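Local structure of D-glycero-D-manno-heptose 1-phosphate kinase (Bacteroides thetaiotaomicron, 3K85) at residues I32-I37 and Q161-F166; G136-S141 and L179-P184. The protein probably phosphorylates D-glycero-D-manno-heptose 1-phosphate at the expense of ATP and belongs to the GHMP kinases. All coordinates share one frame; numbering follows the deposited sequence.

Interaction 1 (32-37 with 161-166) and interaction 2 (136-141 with 179-184) lie with their centres about 10 Å apart and pack helices against one mixed beta sheet of the GHMP kinase fold. Their segments alternate along the chain: strand 30-37, helix 137-151, helix 159-166, strand 179-185. Strand 169-175 pairs antiparallel with both 30-37 and 179-185, so it lies between the two contacted strands, while the two helices follow each other in sequence. The contacts also touch directly: Phe166 CZ lies 3.4 Å from Asp137 CB, and the Phe166 and Tyr138 rings meet edge-to-face. Together they set two successive helices over neighbouring parts of the same sheet, buried at interaction 1 and reaching the second subunit at interaction 2.

Interaction 1 of 2, residues I32-I37 and Q161-F166; sequences ILNATI and QYAAAF
Two side-chain torsions on strand 30-37 prepare the surface that meets Ala163. In Asn34, chi1 of 57° sets CG between the backbone N and the carbonyl carbon, and the amide lies beside the Ala163 methyl, with Asn34 ND2 3.8 Å and Asn34 OD1 4.1 Å from Ala163 CB. In Thr36, chi1 of 47° puts OG1 in the equivalent place and leaves CG2 anti to the carbonyl carbon; this methyl approaches Ala163 O at 3.3 Å, whereas its distance to Ala163 CB is 4.3 Å. No hydrogen bond joins the two segments, so the evidence is for van der Waals packing, with 137 Å² buried in total. The small Ala163 side chain is consistent with the close backbone approach, 6.5 Å between Thr36 CA and Ala163 CA. Two polar groups of the strand have partners beyond the two segments: Asn34 ND2 bonds to Gln159 OE1, near the start of the same helix, and Thr36 OG1 to Ile332 O and Gly168 N. Strand 30-37 is flanked by strands 4-15 and 169-175 in the mixed sheet, and helix 159-166 lies between it and helix 137-151, which Tyr162, Ala165 and Phe166 touch through Ser141.

Interaction 2 of 2, residues G136-S141 and L179-P184; sequences GDYETS and LVIVNP
Tyr138 reaches from helix 137-151 to Val180, Ile181 and Val182 of strand 179-185 and carries every contact between the two segments. The hydrogen bonding centres on its hydroxyl. Val182 N donates to Tyr138 OH over 2.8 Å, nearly straight at 166°, and approaches the ring at its edge, near the ring plane. A water extends the link, lying 2.8 Å from Tyr138 OH and donating to Val182 O at 2.7 Å, so that both backbone polar groups of Val182 are tied to the phenol, one directly and one through water. The apolar contacts involve the flank of the same ring: Tyr138 CE1 is 4.1 Å from Val180 CG1 and also 4.1 Å from Val182 CG2. With chi1 at 179°, Val182 CG1 is anti to the backbone N, which leaves CG2 as the methyl beside the ring. Charged groups of the second subunit also reach this contact: its Lys248 makes a cation-pi contact with Tyr138 and hydrogen-bonds to Val180 O, while its Lys188 forms a salt bridge with Asp137. Replacing Tyr138 by a phenylalanine would probably leave Val182 N without its acceptor and the water without one of its two partners. The contact thus combines an apolar ring flank with a phenol that satisfies a strand N-H, coupling helix, sheet and subunit interface through one residue.

Interaction 1 of 2, residues I32-I37 and Q161-F166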
ATOM      1  N   ILE A  32      -6.194  -8.091 -10.109  1.00 29.64           N
ATOM      2  CA  ILE A  32      -6.359  -8.966  -8.967  1.00 30.09           C
ATOM      3  C   ILE A  32      -6.183  -8.354  -7.586  1.00 31.15           C
ATOM      4  O   ILE A  32      -5.259  -7.574  -7.334  1.00 31.20           O
ATOM      5  CB  ILE A  32      -5.404 -10.163  -9.084  1.00 29.89           C
ATOM      6  CG1 ILE A  32      -6.030 -11.205 -10.013  1.00 30.67           C
ATOM      7  CG2 ILE A  32      -5.097 -10.746  -7.700  1.00 28.08           C
ATOM      8  CD1 ILE A  32      -5.254 -12.470 -10.130  1.00 33.52           C
ATOM      9  N   LEU A  33      -7.081  -8.727  -6.683  1.00 31.09           N
ATOM     10  CA  LEU A  33      -7.002  -8.281  -5.302  1.00 28.60           C
ATOM     11  C   LEU A  33      -6.932  -9.538  -4.458  1.00 27.74           C
ATOM     12  O   LEU A  33      -7.900 -10.287  -4.371  1.00 27.74           O
ATOM     13  CB  LEU A  33      -8.235  -7.473  -4.895  1.00 27.83           C
ATOM     14  CG  LEU A  33      -8.116  -6.911  -3.473  1.00 27.49           C
ATOM     15  CD1 LEU A  33      -6.995  -5.889  -3.438  1.00 25.11           C
ATOM     16  CD2 LEU A  33      -9.417  -6.262  -3.048  1.00 30.13           C
ATOM     17  N   ASN A  34      -5.775  -9.786  -3.860  1.00 26.82           N
ATOM     18  CA  ASN A  34      -5.608 -10.956  -3.006  1.00 25.52           C
ATOM     19  C   ASN A  34      -4.825 -10.593  -1.744  1.00 23.57           C
ATOM     20  O   ASN A  34      -4.246  -9.505  -1.630  1.00 19.09           O
ATOM     21  CB  ASN A  34      -4.908 -12.100  -3.760  1.00 24.17           C
ATOM     22  CG  ASN A  34      -3.555 -11.701  -4.312  1.00 26.06           C
ATOM     23  OD1 ASN A  34      -2.886 -10.818  -3.776  1.00 24.88           O
ATOM     24  ND2 ASN A  34      -3.136 -12.367  -5.390  1.00 28.16           N
ATOM     25  N   ALA A  35      -4.794 -11.519  -0.802  1.00 23.03           N
ATOM     26  CA  ALA A  35      -4.124 -11.262   0.465  1.00 23.49           C
ATOM     27  C   ALA A  35      -3.595 -12.543   1.064  1.00 21.77           C
ATOM     28  O   ALA A  35      -4.308 -13.542   1.108  1.00 24.08           O
ATOM     29  CB  ALA A  35      -5.108 -10.609   1.428  1.00 19.27           C
ATOM     30  N   THR A  36      -2.355 -12.513   1.535  1.00 19.59           N
ATOM     31  CA  THR A  36      -1.760 -13.688   2.137  1.00 19.27           C
ATOM     32  C   THR A  36      -2.327 -13.932   3.538  1.00 20.85           C
ATOM     33  O   THR A  36      -2.773 -13.003   4.206  1.00 20.20           O
ATOM     34  CB  THR A  36      -0.250 -13.545   2.200  1.00 17.68           C
ATOM     35  OG1 THR A  36       0.080 -12.252   2.715  1.00 18.70           O
ATOM     36  CG2 THR A  36       0.351 -13.716   0.806  1.00 16.05           C
ATOM     37  N   ILE A  37      -2.319 -15.194   3.958  1.00 22.11           N
ATOM     38  CA  ILE A  37      -2.849 -15.601   5.259  1.00 26.61           C
ATOM     39  C   ILE A  37      -1.828 -16.427   6.052  1.00 26.63           C
ATOM     40  O   ILE A  37      -0.867 -16.939   5.480  1.00 27.07           O
ATOM     41  CB  ILE A  37      -4.138 -16.432   5.082  1.00 27.74           C
ATOM     42  CG1 ILE A  37      -3.841 -17.704   4.282  1.00 28.57           C
ATOM     43  CG2 ILE A  37      -5.197 -15.599   4.372  1.00 27.45           C
ATOM     44  CD1 ILE A  37      -5.059 -18.612   4.126  1.00 29.48           C
ATOM     45  N   GLN A 161       2.102 -16.815  -7.524  1.00 29.48           N
ATOM     46  CA  GLN A 161       3.531 -16.599  -7.331  1.00 30.02           C
ATOM     47  C   GLN A 161       3.823 -15.238  -6.694  1.00 28.68           C
ATOM     48  O   GLN A 161       4.633 -15.126  -5.770  1.00 27.09           O
ATOM     49  CB  GLN A 161       4.291 -16.706  -8.661  1.00 30.74           C
ATOM     50  CG  GLN A 161       4.420 -18.124  -9.215  1.00 30.19           C
ATOM     51  CD  GLN A 161       3.186 -18.592  -9.972  1.00 28.34           C
ATOM     52  OE1 GLN A 161       2.125 -17.976  -9.915  1.00 24.96           O
ATOM     53  NE2 GLN A 161       3.330 -19.702 -10.689  1.00 33.74           N
ATOM     54  N   TYR A 162       3.148 -14.207  -7.187  1.00 27.28           N
ATOM     55  CA  TYR A 162       3.371 -12.856  -6.688  1.00 25.76           C
ATOM     56  C   TYR A 162       2.875 -12.646  -5.264  1.00 24.71           C
ATOM     57  O   TYR A 162       3.525 -11.950  -4.473  1.00 21.83           O
ATOM     58  CB  TYR A 162       2.726 -11.841  -7.641  1.00 25.44           C
ATOM     59  CG  TYR A 162       3.493 -11.665  -8.932  1.00 22.87           C
ATOM     60  CD1 TYR A 162       4.490 -10.697  -9.041  1.00 24.21           C
ATOM     61  CD2 TYR A 162       3.282 -12.517 -10.016  1.00 23.44           C
ATOM     62  CE1 TYR A 162       5.266 -10.583 -10.193  1.00 24.02           C
ATOM     63  CE2 TYR A 162       4.063 -12.414 -11.181  1.00 24.57           C
ATOM     64  CZ  TYR A 162       5.052 -11.449 -11.256  1.00 26.12           C
ATOM     65  OH  TYR A 162       5.874 -11.374 -12.364  1.00 28.15           O
ATOM     66  N   ALA A 163       1.730 -13.240  -4.930  1.00 23.14           N
ATOM     67  CA  ALA A 163       1.194 -13.092  -3.585  1.00 21.99           C
ATOM     68  C   ALA A 163       2.196 -13.677  -2.583  1.00 21.98           C
ATOM     69  O   ALA A 163       2.557 -13.038  -1.593  1.00 20.79           O
ATOM     70  CB  ALA A 163      -0.146 -13.797  -3.471  1.00 22.08           C
ATOM     71  N   ALA A 164       2.681 -14.877  -2.867  1.00 19.42           N
ATOM     72  CA  ALA A 164       3.619 -15.529  -1.968  1.00 18.44           C
ATOM     73  C   ALA A 164       4.886 -14.725  -1.708  1.00 19.12           C
ATOM     74  O   ALA A 164       5.329 -14.615  -0.562  1.00 19.24           O
ATOM     75  CB  ALA A 164       3.981 -16.911  -2.509  1.00 16.20           C
ATOM     76  N   ALA A 165       5.470 -14.164  -2.763  1.00 19.43           N
ATOM     77  CA  ALA A 165       6.706 -13.400  -2.624  1.00 21.53           C
ATOM     78  C   ALA A 165       6.541 -11.992  -2.053  1.00 22.44           C
ATOM     79  O   ALA A 165       7.430 -11.495  -1.352  1.00 22.70           O
ATOM     80  CB  ALA A 165       7.438 -13.334  -3.983  1.00 20.35           C
ATOM     81  N   PHE A 166       5.413 -11.352  -2.356  1.00 24.21           N
ATOM     82  CA  PHE A 166       5.155  -9.990  -1.890  1.00 23.88           C
ATOM     83  C   PHE A 166       4.517  -9.876  -0.510  1.00 23.10           C
ATOM     84  O   PHE A 166       4.986  -9.085   0.305  1.00 23.42           O
ATOM     85  CB  PHE A 166       4.324  -9.236  -2.932  1.00 21.05           C
ATOM     86  CG  PHE A 166       5.127  -8.803  -4.129  1.00 24.88           C
ATOM     87  CD1 PHE A 166       5.644  -7.505  -4.212  1.00 23.51           C
ATOM     88  CD2 PHE A 166       5.400  -9.703  -5.164  1.00 22.31           C
ATOM     89  CE1 PHE A 166       6.419  -7.110  -5.311  1.00 23.96           C
ATOM     90  CE2 PHE A 166       6.171  -9.321  -6.263  1.00 22.78           C
ATOM     91  CZ  PHE A 166       6.684  -8.018  -6.339  1.00 23.93           C
TER

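Interaction 2 of 2, residues G136-S141 and L179-P184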
ATOM      1  N   GLY A 136      15.150 -10.290  -6.126  1.00 32.32           N
ATOM      2  CA  GLY A 136      14.201  -9.601  -5.266  1.00 32.34           C
ATOM      3  C   GLY A 136      12.774 -10.052  -5.518  1.00 32.93           C
ATOM      4  O   GLY A 136      12.545 -11.029  -6.227  1.00 31.58           O
ATOM      5  N   ASP A 137      11.805  -9.339  -4.948  1.00 33.34           N
ATOM      6  CA  ASP A 137      10.408  -9.711  -5.122  1.00 32.61           C
ATOM      7  C   ASP A 137      10.034  -9.984  -6.568  1.00 31.68           C
ATOM      8  O   ASP A 137       9.698 -11.117  -6.916  1.00 34.21           O
ATOM      9  CB  ASP A 137       9.480  -8.634  -4.569  1.00 35.48           C
ATOM     10  CG  ASP A 137       9.637  -8.436  -3.083  1.00 38.53           C
ATOM     11  OD1 ASP A 137       9.910  -9.424  -2.368  1.00 38.92           O
ATOM     12  OD2 ASP A 137       9.473  -7.283  -2.626  1.00 41.47           O
ATOM     13  N   TYR A 138      10.080  -8.959  -7.413  1.00 28.29           N
ATOM     14  CA  TYR A 138       9.711  -9.147  -8.808  1.00 27.61           C
ATOM     15  C   TYR A 138      10.421 -10.308  -9.485  1.00 26.08           C
ATOM     16  O   TYR A 138       9.777 -11.129 -10.116  1.00 28.06           O
ATOM     17  CB  TYR A 138       9.909  -7.847  -9.598  1.00 25.51           C
ATOM     18  CG  TYR A 138       8.734  -6.900  -9.447  1.00 22.84           C
ATOM     19  CD1 TYR A 138       7.543  -7.127 -10.137  1.00 21.10           C
ATOM     20  CD2 TYR A 138       8.801  -5.797  -8.586  1.00 21.52           C
ATOM     21  CE1 TYR A 138       6.431  -6.270  -9.975  1.00 21.98           C
ATOM     22  CE2 TYR A 138       7.702  -4.932  -8.416  1.00 21.64           C
ATOM     23  CZ  TYR A 138       6.524  -5.172  -9.115  1.00 23.31           C
ATOM     24  OH  TYR A 138       5.462  -4.300  -8.984  1.00 23.16           O
ATOM     25  N   GLU A 139      11.739 -10.389  -9.342  1.00 28.14           N
ATOM     26  CA  GLU A 139      12.510 -11.472  -9.954  1.00 28.95           C
ATOM     27  C   GLU A 139      12.114 -12.858  -9.431  1.00 28.63           C
ATOM     28  O   GLU A 139      12.042 -13.814 -10.197  1.00 25.07           O
ATOM     29  CB  GLU A 139      14.003 -11.271  -9.712  1.00 30.20           C
ATOM     30  CG  GLU A 139      14.598 -10.010 -10.322  1.00 37.08           C
ATOM     31  CD  GLU A 139      14.151  -8.734  -9.613  1.00 40.45           C
ATOM     32  OE1 GLU A 139      13.705  -8.816  -8.442  1.00 39.75           O
ATOM     33  OE2 GLU A 139      14.264  -7.645 -10.225  1.00 42.05           O
ATOM     34  N   THR A 140      11.865 -12.958  -8.125  1.00 27.77           N
ATOM     35  CA  THR A 140      11.491 -14.222  -7.501  1.00 27.65           C
ATOM     36  C   THR A 140      10.142 -14.734  -7.990  1.00 29.24           C
ATOM     37  O   THR A 140       9.982 -15.920  -8.287  1.00 29.28           O
ATOM     38  CB  THR A 140      11.465 -14.076  -5.971  1.00 26.43           C
ATOM     39  OG1 THR A 140      12.802 -13.873  -5.509  1.00 23.42           O
ATOM     40  CG2 THR A 140      10.889 -15.309  -5.303  1.00 23.60           C
ATOM     41  N   SER A 141       9.170 -13.841  -8.079  1.00 30.18           N
ATOM     42  CA  SER A 141       7.853 -14.227  -8.544  1.00 32.91           C
ATOM     43  C   SER A 141       7.939 -14.739  -9.973  1.00 34.90           C
ATOM     44  O   SER A 141       7.442 -15.814 -10.294  1.00 35.48           O
ATOM     45  CB  SER A 141       6.909 -13.033  -8.491  1.00 31.36           C
ATOM     46  OG  SER A 141       6.953 -12.431  -7.213  1.00 33.18           O
ATOM     47  N   LEU A 179       3.224  -7.721 -18.597  1.00 53.44           N
ATOM     48  CA  LEU A 179       3.958  -6.824 -17.715  1.00 50.40           C
ATOM     49  C   LEU A 179       3.169  -6.959 -16.411  1.00 46.94           C
ATOM     50  O   LEU A 179       1.965  -7.216 -16.444  1.00 44.74           O
ATOM     51  CB  LEU A 179       3.900  -5.376 -18.221  1.00 52.34           C
ATOM     52  CG  LEU A 179       4.282  -4.277 -17.206  1.00 53.96           C
ATOM     53  CD1 LEU A 179       5.726  -4.450 -16.717  1.00 52.63           C
ATOM     54  CD2 LEU A 179       4.099  -2.911 -17.857  1.00 54.29           C
ATOM     55  N   VAL A 180       3.826  -6.808 -15.271  1.00 43.45           N
ATOM     56  CA  VAL A 180       3.110  -6.936 -14.007  1.00 41.21           C
ATOM     57  C   VAL A 180       3.448  -5.841 -13.017  1.00 38.26           C
ATOM     58  O   VAL A 180       4.613  -5.511 -12.826  1.00 41.23           O
ATOM     59  CB  VAL A 180       3.390  -8.292 -13.333  1.00 41.26           C
ATOM     60  CG1 VAL A 180       4.870  -8.459 -13.108  1.00 41.84           C
ATOM     61  CG2 VAL A 180       2.641  -8.377 -12.014  1.00 39.43           C
ATOM     62  N   ILE A 181       2.418  -5.283 -12.390  1.00 33.48           N
ATOM     63  CA  ILE A 181       2.603  -4.238 -11.398  1.00 29.85           C
ATOM     64  C   ILE A 181       1.920  -4.652 -10.110  1.00 27.17           C
ATOM     65  O   ILE A 181       0.740  -4.991 -10.103  1.00 25.86           O
ATOM     66  CB  ILE A 181       1.983  -2.888 -11.843  1.00 30.56           C
ATOM     67  CG1 ILE A 181       2.439  -2.539 -13.263  1.00 33.38           C
ATOM     68  CG2 ILE A 181       2.389  -1.790 -10.879  1.00 27.60           C
ATOM     69  CD1 ILE A 181       3.944  -2.610 -13.459  1.00 37.39           C
ATOM     70  N   VAL A 182       2.666  -4.639  -9.018  1.00 26.16           N
ATOM     71  CA  VAL A 182       2.092  -4.987  -7.725  1.00 26.29           C
ATOM     72  C   VAL A 182       1.954  -3.720  -6.877  1.00 25.05           C
ATOM     73  O   VAL A 182       2.945  -3.064  -6.562  1.00 26.04           O
ATOM     74  CB  VAL A 182       2.975  -6.003  -6.972  1.00 24.85           C
ATOM     75  CG1 VAL A 182       2.359  -6.334  -5.621  1.00 23.50           C
ATOM     76  CG2 VAL A 182       3.135  -7.255  -7.808  1.00 26.67           C
ATOM     77  N   ASN A 183       0.718  -3.356  -6.557  1.00 24.31           N
ATOM     78  CA  ASN A 183       0.459  -2.194  -5.718  1.00 23.82           C
ATOM     79  C   ASN A 183       0.300  -2.731  -4.294  1.00 23.48           C
ATOM     80  O   ASN A 183      -0.777  -3.193  -3.918  1.00 23.75           O
ATOM     81  CB  ASN A 183      -0.830  -1.490  -6.164  1.00 20.07           C
ATOM     82  CG  ASN A 183      -0.716  -0.901  -7.555  1.00 19.81           C
ATOM     83  OD1 ASN A 183      -0.159   0.175  -7.741  1.00 16.90           O
ATOM     84  ND2 ASN A 183      -1.234  -1.620  -8.549  1.00 20.04           N
ATOM     85  N   PRO A 184       1.383  -2.709  -3.496  1.00 24.59           N
ATOM     86  CA  PRO A 184       1.325  -3.205  -2.112  1.00 23.11           C
ATOM     87  C   PRO A 184       0.457  -2.260  -1.303  1.00 23.67           C
ATOM     88  O   PRO A 184       0.847  -1.119  -1.076  1.00 23.29           O
ATOM     89  CB  PRO A 184       2.785  -3.147  -1.650  1.00 22.18           C
ATOM     90  CG  PRO A 184       3.585  -3.121  -2.936  1.00 25.66           C
ATOM     91  CD  PRO A 184       2.742  -2.249  -3.831  1.00 24.06           C
TER
HETATM   92  O   HOH W   1       5.558  -3.554  -6.305  1.00 30.05           O